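Local coordinates for ABC transporter substrate-binding protein (Vibrio cholerae, PDB 3LKV), which probably serves as the periplasmic substrate-binding component of an ABC transporter, and holds a phenylalanine molecule and zinc ions in the crystal, at residues R63-V66 and G67-P70; V254-L258 and E259-P263; Q52-P55 and A56-V59; S156-E159 and L160-S164. One frame throughout, in Å; residues are numbered along the deposited sequence.

Contact 1 of 4, residues R63-V66 and G67-P70; sequences RQFV and GENP
Glu68 folds back over the last turn of helix 55-66, where it meets Gln64 and Phe65, and its side chain can be traced atom by atom against that turn. CB lies 3.6 Å from the carbonyl O of Phe65. CG, beside its own backbone N (chi1 -67°), passes 3.5 Å from the O of Gln64, and the extended chain then carries the carboxylate between two side chains. OE1 stops 3.7 Å from CD1 of Phe65, at the ring edge near its plane, with ring and carboxylate turned 58° apart. OE2 lies 3.8 Å from CG of Gln64. None of these is a polar pairing; OE1 has a weak, long ion pair with Lys10. A bound zinc ion lies about 5 Å from the Glu68 side chain, its site being that of Glu45 and Asp47.

Gly67 N bonds to Arg63 O, and Glu68 N bonds to Phe65 O at 3.0 Å. A type I beta turn runs from Val66 to Asn69, its closing bond from Asn69 N to Val66 O weak. Pro70 then sets CD 3.2 Å from the O of Phe65. Gln64 OE1 makes a hydrogen bond with Thr8 OG1 of the second subunit.

Phe65 and Pro70 both face strand 9-15, and Phe65 also touches strands 44-50 and 72-76, so the turn leads helix 55-66 into strand 72-76 against the parallel sheet.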
ATOM      1  N   ARG A  63      -1.748  11.136  20.175  1.00 18.45           N
ATOM      2  CA  ARG A  63      -0.555  11.564  20.918  1.00 19.71           C
ATOM      3  C   ARG A  63       0.743  11.139  20.204  1.00 18.98           C
ATOM      4  O   ARG A  63       1.698  11.890  20.172  1.00 18.45           O
ATOM      5  CB  ARG A  63      -0.537  11.013  22.354  1.00 19.81           C
ATOM      6  CG  ARG A  63      -1.773  11.481  23.163  1.00 21.47           C
ATOM      7  CD  ARG A  63      -1.862  10.762  24.506  1.00 20.16           C
ATOM      8  NE  ARG A  63      -2.918  11.353  25.299  1.00 19.51           N
ATOM      9  CZ  ARG A  63      -3.447  10.828  26.388  1.00 20.27           C
ATOM     10  NH1 ARG A  63      -3.028   9.670  26.859  1.00 20.70           N
ATOM     11  NH2 ARG A  63      -4.422  11.478  27.015  1.00 21.92           N
ATOM     12  N   GLN A  64       0.768   9.936  19.655  1.00 19.26           N
ATOM     13  CA  GLN A  64       1.979   9.444  18.979  1.00 19.88           C
ATOM     14  C   GLN A  64       2.205  10.266  17.738  1.00 19.12           C
ATOM     15  O   GLN A  64       3.313  10.704  17.491  1.00 18.05           O
ATOM     16  CB  GLN A  64       1.766   8.003  18.530  1.00 21.46           C
ATOM     17  CG  GLN A  64       3.042   7.325  18.008  1.00 28.73           C
ATOM     18  CD  GLN A  64       2.963   5.807  18.265  1.00 36.74           C
ATOM     19  OE1 GLN A  64       1.930   5.141  17.999  1.00 41.67           O
ATOM     20  NE2 GLN A  64       4.033   5.264  18.832  1.00 45.06           N
ATOM     21  N   PHE A  65       1.131  10.478  16.963  1.00 18.30           N
ATOM     22  CA  PHE A  65       1.265  11.232  15.718  1.00 19.81           C
ATOM     23  C   PHE A  65       1.688  12.666  15.992  1.00 20.95           C
ATOM     24  O   PHE A  65       2.569  13.205  15.304  1.00 21.18           O
ATOM     25  CB  PHE A  65      -0.042  11.274  14.913  1.00 19.15           C
ATOM     26  CG  PHE A  65      -0.294  10.079  14.037  1.00 19.02           C
ATOM     27  CD1 PHE A  65       0.702   9.205  13.665  1.00 23.06           C
ATOM     28  CD2 PHE A  65      -1.554   9.870  13.526  1.00 17.24           C
ATOM     29  CE1 PHE A  65       0.422   8.087  12.839  1.00 22.26           C
ATOM     30  CE2 PHE A  65      -1.808   8.800  12.680  1.00 18.69           C
ATOM     31  CZ  PHE A  65      -0.824   7.920  12.354  1.00 20.09           C
ATOM     32  N   VAL A  66       1.078  13.302  16.988  1.00 21.36           N
ATOM     33  CA  VAL A  66       1.489  14.675  17.291  1.00 21.89           C
ATOM     34  C   VAL A  66       2.981  14.763  17.660  1.00 22.59           C
ATOM     35  O   VAL A  66       3.617  15.699  17.323  1.00 22.75           O
ATOM     36  CB  VAL A  66       0.614  15.346  18.371  1.00 21.18           C
ATOM     37  CG1 VAL A  66       1.327  16.633  18.899  1.00 20.58           C
ATOM     38  CG2 VAL A  66      -0.778  15.633  17.766  1.00 19.05           C
ATOM     39  N   GLY A  67       3.517  13.756  18.321  1.00 24.50           N
ATOM     40  CA  GLY A  67       4.916  13.772  18.686  1.00 25.09           C
ATOM     41  C   GLY A  67       5.889  13.533  17.526  1.00 26.73           C
ATOM     42  O   GLY A  67       7.041  13.683  17.727  1.00 26.47           O
ATOM     43  N   GLU A  68       5.412  13.104  16.352  1.00 27.77           N
ATOM     44  CA  GLU A  68       6.228  12.903  15.164  1.00 29.04           C
ATOM     45  C   GLU A  68       6.178  14.134  14.217  1.00 29.68           C
ATOM     46  O   GLU A  68       6.621  14.054  13.070  1.00 30.40           O
ATOM     47  CB  GLU A  68       5.712  11.654  14.418  1.00 29.68           C
ATOM     48  CG  GLU A  68       5.925  10.348  15.158  1.00 33.71           C
ATOM     49  CD  GLU A  68       5.169   9.144  14.543  1.00 42.07           C
ATOM     50  OE1 GLU A  68       4.427   9.271  13.513  1.00 50.13           O
ATOM     51  OE2 GLU A  68       5.318   8.048  15.116  1.00 46.04           O
ATOM     52  N   ASN A  69       5.628  15.252  14.674  1.00 28.83           N
ATOM     53  CA  ASN A  69       5.594  16.464  13.863  1.00 29.81           C
ATOM     54  C   ASN A  69       5.251  16.294  12.355  1.00 27.37           C
ATOM     55  O   ASN A  69       6.048  16.553  11.476  1.00 27.57           O
ATOM     56  CB  ASN A  69       6.906  17.192  14.068  1.00 31.00           C
ATOM     57  CG  ASN A  69       7.263  17.278  15.567  1.00 36.02           C
ATOM     58  OD1 ASN A  69       6.469  17.762  16.381  1.00 39.62           O
ATOM     59  ND2 ASN A  69       8.413  16.721  15.939  1.00 39.31           N
ATOM     60  N   PRO A  70       4.058  15.803  12.060  1.00 24.02           N
ATOM     61  CA  PRO A  70       3.672  15.734  10.658  1.00 22.98           C
ATOM     62  C   PRO A  70       3.269  17.124  10.185  1.00 21.76           C
ATOM     63  O   PRO A  70       2.964  17.968  11.007  1.00 21.83           O
ATOM     64  CB  PRO A  70       2.464  14.812  10.674  1.00 21.90           C
ATOM     65  CG  PRO A  70       1.816  15.124  12.036  1.00 21.82           C
ATOM     66  CD  PRO A  70       2.986  15.390  12.961  1.00 24.38           C
TER

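Contact 2 of 4, residues V254-L258 and E259-P263; sequences VAAIL and EGKEP
Ile257 and Pro263 make the buried apolar part of this helix end. CD1 of Ile257 comes 3.8 Å from CB of Pro263, the two side chains crossing at about a right angle. CG1 of Ile257 sits beside its backbone N (chi1 -69°) and the chain runs on extended, which brings the terminal methyl to the buried proline. Ile257 also packs on Pro92, Val72 and Val94.

The backbone closes as a Schellman motif. Lys261 N bonds to Ala256 O at 3.1 Å with an angle of 160° at the hydrogen, while Gly260 N bonds to Ile257 O at 2.9 Å. Gly260 is the C-prime residue, and its positive phi (100°) reverses the chain. Ala256 O takes a second, weak bond from Glu259 N, whose stronger one goes to Ala255 O.

On the solvent side, Glu259 and Lys261 are exposed, and their polar ends find partners beyond the two segments. Glu259 lays its extended chain over the Ala255 carbonyl, with CD 3.3 Å from that O, and sends OE2 to Tyr38 OH. Lys261 starts toward the helix, CB being 3.4 Å from Ala256 O, then bends at chi2 and chi3 so that NZ reaches Ser265 OG.

Chemically, the carbonyls of Ala255, Ala256 and Ile257 are answered by main-chain N-H groups of the turn; the charged ends of Glu259 and Lys261 bond separately to the hydroxyls of Tyr38 and Ser265.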
ATOM      1  N   VAL A 254      -5.751  19.058   2.121  1.00 18.76           N
ATOM      2  CA  VAL A 254      -4.386  18.725   2.521  1.00 17.91           C
ATOM      3  C   VAL A 254      -3.353  19.449   1.616  1.00 18.21           C
ATOM      4  O   VAL A 254      -2.437  20.073   2.110  1.00 17.85           O
ATOM      5  CB  VAL A 254      -4.172  17.221   2.505  1.00 18.36           C
ATOM      6  CG1 VAL A 254      -2.712  16.905   2.739  1.00 15.90           C
ATOM      7  CG2 VAL A 254      -5.059  16.537   3.557  1.00 14.75           C
ATOM      8  N   ALA A 255      -3.532  19.425   0.301  1.00 17.66           N
ATOM      9  CA  ALA A 255      -2.558  20.098  -0.576  1.00 18.89           C
ATOM     10  C   ALA A 255      -2.548  21.602  -0.327  1.00 19.24           C
ATOM     11  O   ALA A 255      -1.473  22.213  -0.296  1.00 19.70           O
ATOM     12  CB  ALA A 255      -2.755  19.795  -2.065  1.00 16.85           C
ATOM     13  N   ALA A 256      -3.726  22.201  -0.123  1.00 19.40           N
ATOM     14  CA  ALA A 256      -3.778  23.649   0.071  1.00 19.28           C
ATOM     15  C   ALA A 256      -3.026  23.976   1.356  1.00 18.14           C
ATOM     16  O   ALA A 256      -2.261  24.924   1.410  1.00 19.44           O
ATOM     17  CB  ALA A 256      -5.251  24.155   0.105  1.00 18.58           C
ATOM     18  N   ILE A 257      -3.160  23.146   2.372  1.00 17.61           N
ATOM     19  CA  ILE A 257      -2.482  23.443   3.638  1.00 17.07           C
ATOM     20  C   ILE A 257      -0.972  23.309   3.477  1.00 18.45           C
ATOM     21  O   ILE A 257      -0.181  24.118   3.979  1.00 17.57           O
ATOM     22  CB  ILE A 257      -3.024  22.540   4.776  1.00 16.64           C
ATOM     23  CG1 ILE A 257      -4.460  22.979   5.077  1.00 17.80           C
ATOM     24  CG2 ILE A 257      -2.137  22.580   6.041  1.00 14.82           C
ATOM     25  CD1 ILE A 257      -5.301  22.069   5.963  1.00 18.35           C
ATOM     26  N   LEU A 258      -0.568  22.270   2.782  1.00 19.12           N
ATOM     27  CA  LEU A 258       0.855  22.013   2.577  1.00 20.29           C
ATOM     28  C   LEU A 258       1.501  23.189   1.846  1.00 21.44           C
ATOM     29  O   LEU A 258       2.652  23.456   2.037  1.00 23.06           O
ATOM     30  CB  LEU A 258       1.054  20.706   1.767  1.00 19.53           C
ATOM     31  CG  LEU A 258       0.843  19.389   2.556  1.00 19.61           C
ATOM     32  CD1 LEU A 258       0.883  18.227   1.633  1.00 18.32           C
ATOM     33  CD2 LEU A 258       1.884  19.208   3.662  1.00 15.80           C
ATOM     34  N   GLU A 259       0.736  23.875   1.032  1.00 21.97           N
ATOM     35  CA  GLU A 259       1.195  25.006   0.285  1.00 24.43           C
ATOM     36  C   GLU A 259       1.067  26.321   1.033  1.00 23.66           C
ATOM     37  O   GLU A 259       1.225  27.374   0.458  1.00 23.85           O
ATOM     38  CB  GLU A 259       0.427  25.062  -1.061  1.00 25.60           C
ATOM     39  CG  GLU A 259       0.982  23.993  -2.001  1.00 31.62           C
ATOM     40  CD  GLU A 259      -0.009  23.457  -3.036  1.00 40.64           C
ATOM     41  OE1 GLU A 259      -0.975  24.208  -3.408  1.00 40.66           O
ATOM     42  OE2 GLU A 259       0.232  22.269  -3.459  1.00 43.93           O
ATOM     43  N   GLY A 260       0.813  26.257   2.323  1.00 23.10           N
ATOM     44  CA  GLY A 260       0.832  27.425   3.137  1.00 22.98           C
ATOM     45  C   GLY A 260      -0.512  28.048   3.466  1.00 22.56           C
ATOM     46  O   GLY A 260      -0.520  29.133   4.008  1.00 22.95           O
ATOM     47  N   LYS A 261      -1.641  27.400   3.159  1.00 21.68           N
ATOM     48  CA  LYS A 261      -2.909  27.923   3.631  1.00 21.01           C
ATOM     49  C   LYS A 261      -3.095  27.609   5.089  1.00 18.97           C
ATOM     50  O   LYS A 261      -2.686  26.532   5.524  1.00 17.10           O
ATOM     51  CB  LYS A 261      -4.088  27.365   2.843  1.00 21.76           C
ATOM     52  CG  LYS A 261      -4.269  28.044   1.466  1.00 27.31           C
ATOM     53  CD  LYS A 261      -4.785  29.477   1.563  1.00 32.96           C
ATOM     54  CE  LYS A 261      -6.334  29.530   1.942  1.00 36.71           C
ATOM     55  NZ  LYS A 261      -6.867  30.906   2.295  1.00 33.64           N
ATOM     56  N   GLU A 262      -3.718  28.530   5.829  1.00 17.50           N
ATOM     57  CA  GLU A 262      -4.184  28.253   7.194  1.00 18.44           C
ATOM     58  C   GLU A 262      -5.456  27.385   7.102  1.00 18.08           C
ATOM     59  O   GLU A 262      -6.417  27.732   6.374  1.00 17.97           O
ATOM     60  CB  GLU A 262      -4.563  29.551   7.901  1.00 19.96           C
ATOM     61  CG  GLU A 262      -3.400  30.488   8.221  1.00 22.39           C
ATOM     62  CD  GLU A 262      -2.653  30.025   9.427  1.00 22.56           C
ATOM     63  OE1 GLU A 262      -3.037  28.952  10.004  1.00 27.14           O
ATOM     64  OE2 GLU A 262      -1.712  30.745   9.820  1.00 24.94           O
ATOM     65  N   PRO A 263      -5.489  26.280   7.827  1.00 17.64           N
ATOM     66  CA  PRO A 263      -6.702  25.423   7.822  1.00 17.48           C
ATOM     67  C   PRO A 263      -7.937  26.191   8.283  1.00 17.90           C
ATOM     68  O   PRO A 263      -9.017  26.016   7.730  1.00 18.18           O
ATOM     69  CB  PRO A 263      -6.371  24.321   8.798  1.00 16.83           C
ATOM     70  CG  PRO A 263      -5.209  24.868   9.644  1.00 18.63           C
ATOM     71  CD  PRO A 263      -4.444  25.773   8.734  1.00 17.50           C
TER

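Contact 3 of 4, residues Q52-P55 and A56-V59; sequences QGNP and AIAV
Asn54 caps the start of the helix through its side-chain oxygen: OD1 accepts from Ala56 N at 2.6 Å, with the donor tilted 26° from the plane of that carbonyl. The side-chain conformation explains the reach. CG stands opposite the backbone N (chi1 -161°), on the side of the carbonyl carbon, which turns OD1 to the N-H of Ala56. There OD1 also lies 3.0 Å from CB of Ala56, a close approach that accompanies the short capping bond.

The Ile57 side chain crosses that of Asn54 at about a right angle. Its CG1 is turned beside its own N (chi1 -57°), and the extended continuation lays CD1 3.5 Å from CB of Asn54 and 4.0 Å from ND2, so the isoleucine tip rests against the root of the cap and its amide nitrogen. The Asn54 main chain contributes as well, its O accepting from Ala58 N at 3.0 Å. One residue on, Pro55 O takes a weak bond from Val59 N, and CG2 of Val59 lies 3.5 Å from that same oxygen.

The cap opens helix 55-66 after strand 44-50. Ile57 and Ala58 lean on Ala51 in the connecting loop, Gly53 is backbone-bonded to Ile16, and Gln52 packs on Lys42 of the second subunit.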
ATOM      1  N   GLN A  52      -8.807   0.537  15.666  1.00 19.20           N
ATOM      2  CA  GLN A  52      -9.501  -0.738  15.868  1.00 20.20           C
ATOM      3  C   GLN A  52     -10.785  -0.584  16.686  1.00 19.64           C
ATOM      4  O   GLN A  52     -11.098  -1.393  17.495  1.00 20.54           O
ATOM      5  CB  GLN A  52      -8.555  -1.785  16.492  1.00 19.27           C
ATOM      6  CG  GLN A  52      -7.225  -1.883  15.756  1.00 21.97           C
ATOM      7  CD  GLN A  52      -6.277  -2.916  16.365  1.00 25.86           C
ATOM      8  OE1 GLN A  52      -5.251  -2.578  16.923  1.00 25.86           O
ATOM      9  NE2 GLN A  52      -6.642  -4.178  16.269  1.00 26.87           N
ATOM     10  N   GLY A  53     -11.503   0.489  16.471  1.00 21.12           N
ATOM     11  CA  GLY A  53     -12.783   0.703  17.117  1.00 21.25           C
ATOM     12  C   GLY A  53     -12.635   1.199  18.565  1.00 23.08           C
ATOM     13  O   GLY A  53     -13.640   1.473  19.206  1.00 23.66           O
ATOM     14  N   ASN A  54     -11.403   1.290  19.055  1.00 23.05           N
ATOM     15  CA  ASN A  54     -11.157   1.696  20.434  1.00 21.91           C
ATOM     16  C   ASN A  54     -10.977   3.202  20.587  1.00 22.67           C
ATOM     17  O   ASN A  54     -10.094   3.798  19.968  1.00 21.37           O
ATOM     18  CB  ASN A  54      -9.938   0.962  20.998  1.00 21.60           C
ATOM     19  CG  ASN A  54      -9.894   0.985  22.513  1.00 23.33           C
ATOM     20  OD1 ASN A  54     -10.213   1.997  23.140  1.00 26.22           O
ATOM     21  ND2 ASN A  54      -9.496  -0.131  23.111  1.00 21.56           N
ATOM     22  N   PRO A  55     -11.816   3.811  21.417  1.00 23.72           N
ATOM     23  CA  PRO A  55     -11.726   5.250  21.684  1.00 23.52           C
ATOM     24  C   PRO A  55     -10.428   5.590  22.407  1.00 22.49           C
ATOM     25  O   PRO A  55      -9.931   6.711  22.294  1.00 22.04           O
ATOM     26  CB  PRO A  55     -12.923   5.507  22.600  1.00 25.49           C
ATOM     27  CG  PRO A  55     -13.907   4.458  22.227  1.00 26.52           C
ATOM     28  CD  PRO A  55     -13.099   3.243  21.869  1.00 26.18           C
ATOM     29  N   ALA A  56      -9.888   4.622  23.140  1.00 20.77           N
ATOM     30  CA  ALA A  56      -8.636   4.812  23.860  1.00 20.47           C
ATOM     31  C   ALA A  56      -7.457   4.824  22.894  1.00 19.45           C
ATOM     32  O   ALA A  56      -6.577   5.679  22.985  1.00 20.11           O
ATOM     33  CB  ALA A  56      -8.456   3.725  24.908  1.00 19.95           C
ATOM     34  N   ILE A  57      -7.449   3.871  21.968  1.00 19.55           N
ATOM     35  CA  ILE A  57      -6.385   3.787  20.964  1.00 18.94           C
ATOM     36  C   ILE A  57      -6.437   5.050  20.114  1.00 18.10           C
ATOM     37  O   ILE A  57      -5.395   5.581  19.760  1.00 18.35           O
ATOM     38  CB  ILE A  57      -6.447   2.484  20.123  1.00 19.17           C
ATOM     39  CG1 ILE A  57      -6.379   1.289  21.079  1.00 20.15           C
ATOM     40  CG2 ILE A  57      -5.215   2.377  19.079  1.00 17.09           C
ATOM     41  CD1 ILE A  57      -6.656  -0.140  20.364  1.00 22.22           C
ATOM     42  N   ALA A  58      -7.634   5.546  19.813  1.00 16.30           N
ATOM     43  CA  ALA A  58      -7.742   6.810  19.108  1.00 17.30           C
ATOM     44  C   ALA A  58      -6.908   7.923  19.818  1.00 17.00           C
ATOM     45  O   ALA A  58      -6.206   8.697  19.164  1.00 17.14           O
ATOM     46  CB  ALA A  58      -9.185   7.211  18.991  1.00 16.93           C
ATOM     47  N   VAL A  59      -6.956   7.957  21.142  1.00 16.08           N
ATOM     48  CA  VAL A  59      -6.223   8.960  21.895  1.00 16.94           C
ATOM     49  C   VAL A  59      -4.717   8.676  21.796  1.00 18.22           C
ATOM     50  O   VAL A  59      -3.919   9.575  21.522  1.00 17.04           O
ATOM     51  CB  VAL A  59      -6.696   8.969  23.354  1.00 17.36           C
ATOM     52  CG1 VAL A  59      -5.724   9.808  24.293  1.00 16.96           C
ATOM     53  CG2 VAL A  59      -8.154   9.483  23.393  1.00 13.59           C
TER

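Contact 4 of 4, residues S156-E159 and L160-S164; sequences SLME and LLKLS
Ser156 O accepts weakly from Leu160 N at 3.3 Å; the Ser156 hydroxyl is engaged by Asp100 and by the O of Ala152. Leu157 O follows with a firmer bond, 2.8 Å from Leu161 N, while CB of Leu161 lies 3.5 Å from that oxygen. The Leu157 side chain turns toward Val126 and loop residues such as Leu200, and comes about 6 Å from the bound phenylalanine.

Met158, a selenomethionine, does most of the side-chain work. Its chain is bent at chi2 (-62°) and chi3 (-57°), which carries the tip onward to the next turn, toward Leu161 and Lys162. SE rests 4.0 Å from CD2 of Leu161, the two side chains lying side by side and pointing the same way, and the methyl CE meets CE of Lys162 at 3.9 Å. Nearer the backbone, CG of Lys162 lies 3.3 Å from Met158 O, which accepts from Lys162 N; the lysine's NZ goes on to a salt bridge with Glu174. Glu159 O takes a weak bond from Leu163 N.

Met158 and Leu161 face strands 142-147 and 171-176, which helix 152-167 connects in a beta-alpha-beta crossover, as in the Rossmann-like lobes of periplasmic binding proteins.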
ATOM      1  N   SER A 156     -25.891  13.101  16.785  1.00 25.42           N
ATOM      2  CA  SER A 156     -26.416  14.123  15.864  1.00 24.95           C
ATOM      3  C   SER A 156     -27.433  13.510  14.894  1.00 24.77           C
ATOM      4  O   SER A 156     -28.478  14.093  14.638  1.00 25.07           O
ATOM      5  CB  SER A 156     -25.278  14.771  15.073  1.00 25.39           C
ATOM      6  OG  SER A 156     -24.329  15.350  15.939  1.00 26.96           O
ATOM      7  N   LEU A 157     -27.135  12.339  14.337  1.00 23.35           N
ATOM      8  CA  LEU A 157     -28.067  11.718  13.435  1.00 23.33           C
ATOM      9  C   LEU A 157     -29.399  11.328  14.109  1.00 23.66           C
ATOM     10  O   LEU A 157     -30.458  11.505  13.502  1.00 22.46           O
ATOM     11  CB  LEU A 157     -27.463  10.511  12.714  1.00 22.82           C
ATOM     12  CG  LEU A 157     -26.306  10.804  11.733  1.00 23.01           C
ATOM     13  CD1 LEU A 157     -25.504   9.512  11.503  1.00 21.46           C
ATOM     14  CD2 LEU A 157     -26.789  11.393  10.409  1.00 21.96           C
HETATM   15  N   MSE A 158     -29.358  10.817  15.334  1.00 25.05           N
HETATM   16  CA  MSE A 158     -30.590  10.488  16.068  1.00 26.69           C
HETATM   17  C   MSE A 158     -31.468  11.746  16.273  1.00 28.25           C
HETATM   18  O   MSE A 158     -32.691  11.647  16.238  1.00 27.75           O
HETATM   19  CB  MSE A 158     -30.296   9.807  17.417  1.00 26.41           C
HETATM   20  CG  MSE A 158     -29.682   8.426  17.259  1.00 28.56           C
HETATM   21 SE   MSE A 158     -30.961   7.231  16.304  0.75 34.18          SE
HETATM   22  CE  MSE A 158     -32.440   7.480  17.604  1.00 24.97           C
ATOM     23  N   GLU A 159     -30.871  12.926  16.468  1.00 29.34           N
ATOM     24  CA  GLU A 159     -31.702  14.109  16.626  1.00 30.59           C
ATOM     25  C   GLU A 159     -32.417  14.375  15.310  1.00 30.71           C
ATOM     26  O   GLU A 159     -33.563  14.768  15.308  1.00 30.88           O
ATOM     27  CB  GLU A 159     -30.887  15.326  16.998  1.00 31.51           C
ATOM     28  CG  GLU A 159     -30.618  15.456  18.492  1.00 34.39           C
ATOM     29  CD  GLU A 159     -29.661  16.613  18.822  0.30 33.67           C
ATOM     30  OE1 GLU A 159     -29.664  17.612  18.070  0.30 32.51           O
ATOM     31  OE2 GLU A 159     -28.906  16.511  19.823  0.30 33.04           O
ATOM     32  N   LEU A 160     -31.747  14.163  14.185  1.00 30.33           N
ATOM     33  CA  LEU A 160     -32.398  14.380  12.898  1.00 30.35           C
ATOM     34  C   LEU A 160     -33.445  13.299  12.625  1.00 31.01           C
ATOM     35  O   LEU A 160     -34.504  13.573  12.048  1.00 31.52           O
ATOM     36  CB  LEU A 160     -31.399  14.411  11.753  1.00 29.39           C
ATOM     37  CG  LEU A 160     -30.505  15.660  11.695  1.00 29.06           C
ATOM     38  CD1 LEU A 160     -29.358  15.386  10.700  1.00 25.81           C
ATOM     39  CD2 LEU A 160     -31.275  16.962  11.295  1.00 24.19           C
ATOM     40  N   LEU A 161     -33.134  12.061  12.992  1.00 30.91           N
ATOM     41  CA  LEU A 161     -34.056  10.982  12.739  1.00 30.80           C
ATOM     42  C   LEU A 161     -35.345  11.183  13.593  1.00 31.98           C
ATOM     43  O   LEU A 161     -36.451  11.001  13.065  1.00 31.66           O
ATOM     44  CB  LEU A 161     -33.387   9.646  12.997  1.00 29.91           C
ATOM     45  CG  LEU A 161     -34.212   8.396  12.728  1.00 29.21           C
ATOM     46  CD1 LEU A 161     -34.732   8.332  11.299  1.00 27.46           C
ATOM     47  CD2 LEU A 161     -33.368   7.157  13.066  1.00 27.94           C
ATOM     48  N   LYS A 162     -35.200  11.610  14.860  1.00 32.73           N
ATOM     49  CA  LYS A 162     -36.345  11.783  15.769  1.00 34.61           C
ATOM     50  C   LYS A 162     -37.312  12.863  15.283  1.00 35.43           C
ATOM     51  O   LYS A 162     -38.524  12.658  15.322  1.00 36.02           O
ATOM     52  CB  LYS A 162     -35.899  12.085  17.207  1.00 35.58           C
ATOM     53  CG  LYS A 162     -35.323  10.828  18.008  1.00 38.48           C
ATOM     54  CD  LYS A 162     -34.734  11.236  19.427  1.00 43.26           C
ATOM     55  CE  LYS A 162     -33.702  10.239  20.053  1.00 45.31           C
ATOM     56  NZ  LYS A 162     -34.287   9.059  20.872  1.00 45.90           N
ATOM     57  N   LEU A 163     -36.778  13.978  14.796  1.00 35.65           N
ATOM     58  CA  LEU A 163     -37.601  15.015  14.184  1.00 36.88           C
ATOM     59  C   LEU A 163     -38.287  14.535  12.902  1.00 36.74           C
ATOM     60  O   LEU A 163     -39.443  14.842  12.642  1.00 35.87           O
ATOM     61  CB  LEU A 163     -36.787  16.285  13.885  1.00 37.17           C
ATOM     62  CG  LEU A 163     -36.157  17.037  15.105  1.00 40.51           C
ATOM     63  CD1 LEU A 163     -35.213  18.217  14.621  1.00 40.67           C
ATOM     64  CD2 LEU A 163     -37.194  17.546  16.194  1.00 40.42           C
ATOM     65  N   SER A 164     -37.574  13.799  12.075  1.00 37.27           N
ATOM     66  CA  SER A 164     -38.171  13.370  10.822  1.00 37.60           C
ATOM     67  C   SER A 164     -39.188  12.210  10.980  1.00 37.58           C
ATOM     68  O   SER A 164     -40.209  12.175  10.278  1.00 37.40           O
ATOM     69  CB  SER A 164     -37.094  13.029   9.810  1.00 37.58           C
ATOM     70  OG  SER A 164     -37.729  12.459   8.697  1.00 39.82           O
TER

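How the contacts relate
Contacts 1 and 3 share helix 55-66, contact 3 at its start and contact 1 at its end, with centres 16 Å apart. Contact 3 is a surface contact in which a side-chain oxygen adds a cap to the main-chain bonds, whereas contacts 1 and 2, each partly buried, finish their helices with main-chain bonds. These two ends differ: a type I turn near zinc in contact 1, a glycine-based Schellman motif in contact 2, their centres about 18 Å apart. Contact 4 alone lies wholly within a helix; also partly buried, it packs on the mixed sheet rather than the parallel one, its centre 36 Å from that of contact 1, and relies on helical bonds and apolar contacts.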